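Local coordinates for protein SAM-dependent methyltransferase (Geobacter sulfurreducens, PDB 5BP7) that binds S-adenosyl-L-homocysteine and probably acts as a methyltransferase that uses S-adenosylmethionine as the methyl donor, at residues E173-G178 with A254-E259. Numbering follows the deposited sequence.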
loop_
_atom_site.group_PDB
_atom_site.type_symbol
_atom_site.label_atom_id
_atom_site.label_comp_id
_atom_site.label_asym_id
_atom_site.label_seq_id
_atom_site.Cartn_x
_atom_site.Cartn_y
_atom_site.Cartn_z
ATOM N N GLU A 173 -17.007 -13.307 -13.386
ATOM C CA GLU A 173 -16.905 -13.086 -11.931
ATOM C C GLU A 173 -15.967 -14.077 -11.197
ATOM O O GLU A 173 -15.289 -13.698 -10.241
ATOM C CB GLU A 173 -18.295 -13.098 -11.273
ATOM C CG GLU A 173 -19.235 -11.968 -11.724
ATOM C CD GLU A 173 -18.693 -10.546 -11.502
ATOM O OE1 GLU A 173 -19.190 -9.578 -12.121
ATOM O OE2 GLU A 173 -17.737 -10.366 -10.720
ATOM N N ASP A 174 -15.897 -15.320 -11.676
ATOM C CA ASP A 174 -14.921 -16.323 -11.195
ATOM C C ASP A 174 -13.444 -15.827 -11.339
ATOM O O ASP A 174 -12.616 -16.005 -10.419
ATOM C CB ASP A 174 -15.181 -17.696 -11.882
ATOM C CG ASP A 174 -16.518 -18.339 -11.439
ATOM O OD1 ASP A 174 -17.168 -17.778 -10.537
ATOM O OD2 ASP A 174 -16.947 -19.404 -11.971
ATOM N N VAL A 175 -13.120 -15.200 -12.475
ATOM C CA VAL A 175 -11.796 -14.591 -12.682
ATOM C C VAL A 175 -11.578 -13.376 -11.768
ATOM O O VAL A 175 -10.457 -13.203 -11.231
ATOM C CB VAL A 175 -11.548 -14.216 -14.168
ATOM C CG1 VAL A 175 -10.269 -13.369 -14.350
ATOM C CG2 VAL A 175 -11.455 -15.485 -15.018
ATOM N N ALA A 176 -12.604 -12.523 -11.634
ATOM C CA ALA A 176 -12.561 -11.391 -10.684
ATOM C C ALA A 176 -12.294 -11.868 -9.236
ATOM O O ALA A 176 -11.390 -11.360 -8.554
ATOM C CB ALA A 176 -13.845 -10.592 -10.745
ATOM N N ARG A 177 -13.024 -12.904 -8.826
ATOM C CA ARG A 177 -12.881 -13.502 -7.488
ATOM C C ARG A 177 -11.536 -14.238 -7.255
ATOM O O ARG A 177 -10.915 -14.057 -6.218
ATOM C CB ARG A 177 -14.086 -14.394 -7.192
ATOM C CG ARG A 177 -15.369 -13.575 -7.031
ATOM C CD ARG A 177 -16.625 -14.414 -7.251
ATOM N NE ARG A 177 -16.720 -15.531 -6.301
ATOM C CZ ARG A 177 -17.026 -15.425 -4.998
ATOM N NH1 ARG A 177 -17.286 -14.239 -4.431
ATOM N NH2 ARG A 177 -17.078 -16.527 -4.241
ATOM N N GLY A 178 -11.072 -15.006 -8.241
ATOM C CA GLY A 178 -9.687 -15.532 -8.279
ATOM C C GLY A 178 -8.602 -14.462 -8.102
ATOM O O GLY A 178 -7.529 -14.757 -7.552
ATOM N N ALA A 254 -0.608 -17.073 -10.162
ATOM C CA ALA A 254 -0.131 -17.139 -11.541
ATOM C C ALA A 254 -1.287 -17.178 -12.538
ATOM O O ALA A 254 -1.197 -16.625 -13.602
ATOM C CB ALA A 254 0.769 -18.349 -11.725
ATOM N N SER A 255 -2.378 -17.845 -12.187
ATOM C CA SER A 255 -3.514 -17.967 -13.090
ATOM C C SER A 255 -4.358 -16.704 -13.191
ATOM O O SER A 255 -4.930 -16.462 -14.240
ATOM C CB SER A 255 -4.399 -19.128 -12.669
ATOM O OG SER A 255 -3.665 -20.347 -12.811
ATOM N N TYR A 256 -4.504 -15.967 -12.099
ATOM C CA TYR A 256 -5.485 -14.891 -12.028
ATOM C C TYR A 256 -4.789 -13.554 -11.861
ATOM O O TYR A 256 -4.742 -12.786 -12.784
ATOM C CB TYR A 256 -6.511 -15.138 -10.905
ATOM C CG TYR A 256 -7.372 -16.370 -11.084
ATOM C CD1 TYR A 256 -8.422 -16.382 -12.019
ATOM C CD2 TYR A 256 -7.173 -17.515 -10.308
ATOM C CE1 TYR A 256 -9.230 -17.502 -12.198
ATOM C CE2 TYR A 256 -7.988 -18.632 -10.470
ATOM C CZ TYR A 256 -9.023 -18.615 -11.404
ATOM O OH TYR A 256 -9.872 -19.703 -11.601
ATOM N N THR A 257 -4.234 -13.294 -10.685
ATOM C CA THR A 257 -3.667 -11.980 -10.346
ATOM C C THR A 257 -2.587 -11.524 -11.321
ATOM O O THR A 257 -2.684 -10.452 -11.911
ATOM C CB THR A 257 -3.081 -12.003 -8.946
ATOM O OG1 THR A 257 -4.102 -12.388 -8.018
ATOM C CG2 THR A 257 -2.528 -10.652 -8.552
ATOM N N ARG A 258 -1.613 -12.387 -11.568
ATOM C CA ARG A 258 -0.450 -11.995 -12.344
ATOM C C ARG A 258 -0.828 -11.526 -13.744
ATOM O O ARG A 258 -0.234 -10.562 -14.251
ATOM C CB ARG A 258 0.567 -13.131 -12.426
ATOM C CG ARG A 258 1.964 -12.676 -12.820
ATOM C CD ARG A 258 2.984 -13.817 -12.684
ATOM N NE ARG A 258 4.343 -13.297 -12.716
ATOM C CZ ARG A 258 5.016 -12.950 -13.822
ATOM N NH1 ARG A 258 4.480 -13.109 -15.022
ATOM N NH2 ARG A 258 6.247 -12.436 -13.711
ATOM N N GLU A 259 -1.800 -12.198 -14.358
ATOM C CA GLU A 259 -2.247 -11.853 -15.703
ATOM C C GLU A 259 -3.278 -10.722 -15.783
ATOM O O GLU A 259 -3.240 -9.934 -16.714
ATOM C CB GLU A 259 -2.791 -13.098 -16.404
ATOM C CG GLU A 259 -1.671 -14.070 -16.796
ATOM C CD GLU A 259 -0.760 -13.484 -17.876
ATOM O OE1 GLU A 259 -1.238 -13.409 -19.031
ATOM O OE2 GLU A 259 0.395 -13.034 -17.561
#
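The short helix 173-178 meets the last turns of helix 239-260 nearly at right angles, with local axes 8.7 Å apart and a signed crossing angle of -79°; the backbones draw nearest at G178 and Y256, whose CA atoms lie 5.7 Å apart. Y256 carries nearly all of the long helix's side of the contact. Its ring lies against the other helix's backbone, and the main group above it is G178: CA sits over one face, 3.9 Å from the ring centroid and 17° off the normal, a CH-pi contact shifted toward the CG and CD2 side of the ring. With no side chain on G178, the ring can come this close to the main chain. At the root of the tyrosine, Y256 CB packs 3.5 Å from G178 O. Because CG is turned anti to its own carbonyl carbon (chi1 -63°), the ring reaches back along helix 173-178, and Y256 CE1 arrives 3.9 Å from V175 CA. V175 adds a looser apolar touch through one methyl, CG2, 4.1 Å from Y256 CE1. The carbonyl oxygens of D174 and V175 approach the ring obliquely, V175 O being 3.9 Å from Y256 CD1. Next along the chain, T257 OG1 and G178 O are linked indirectly, since R252 NH1, from the preceding turn, hydrogen-bonds to both and so ties the last carbonyl of the short helix to the long one. A wider pi-type turn at 254-257 interrupts the regular winding of helix 239-260 here. This is surface packing at the periphery of the Rossmann-like methyltransferase fold: helix 173-178 follows strand 157-166, and helix 239-260 runs into strand 261-270, which lies antiparallel beside strand 157-166 in the central sheet, so the contact packs the helix that follows one of two adjacent strands against the helix that leads into the other.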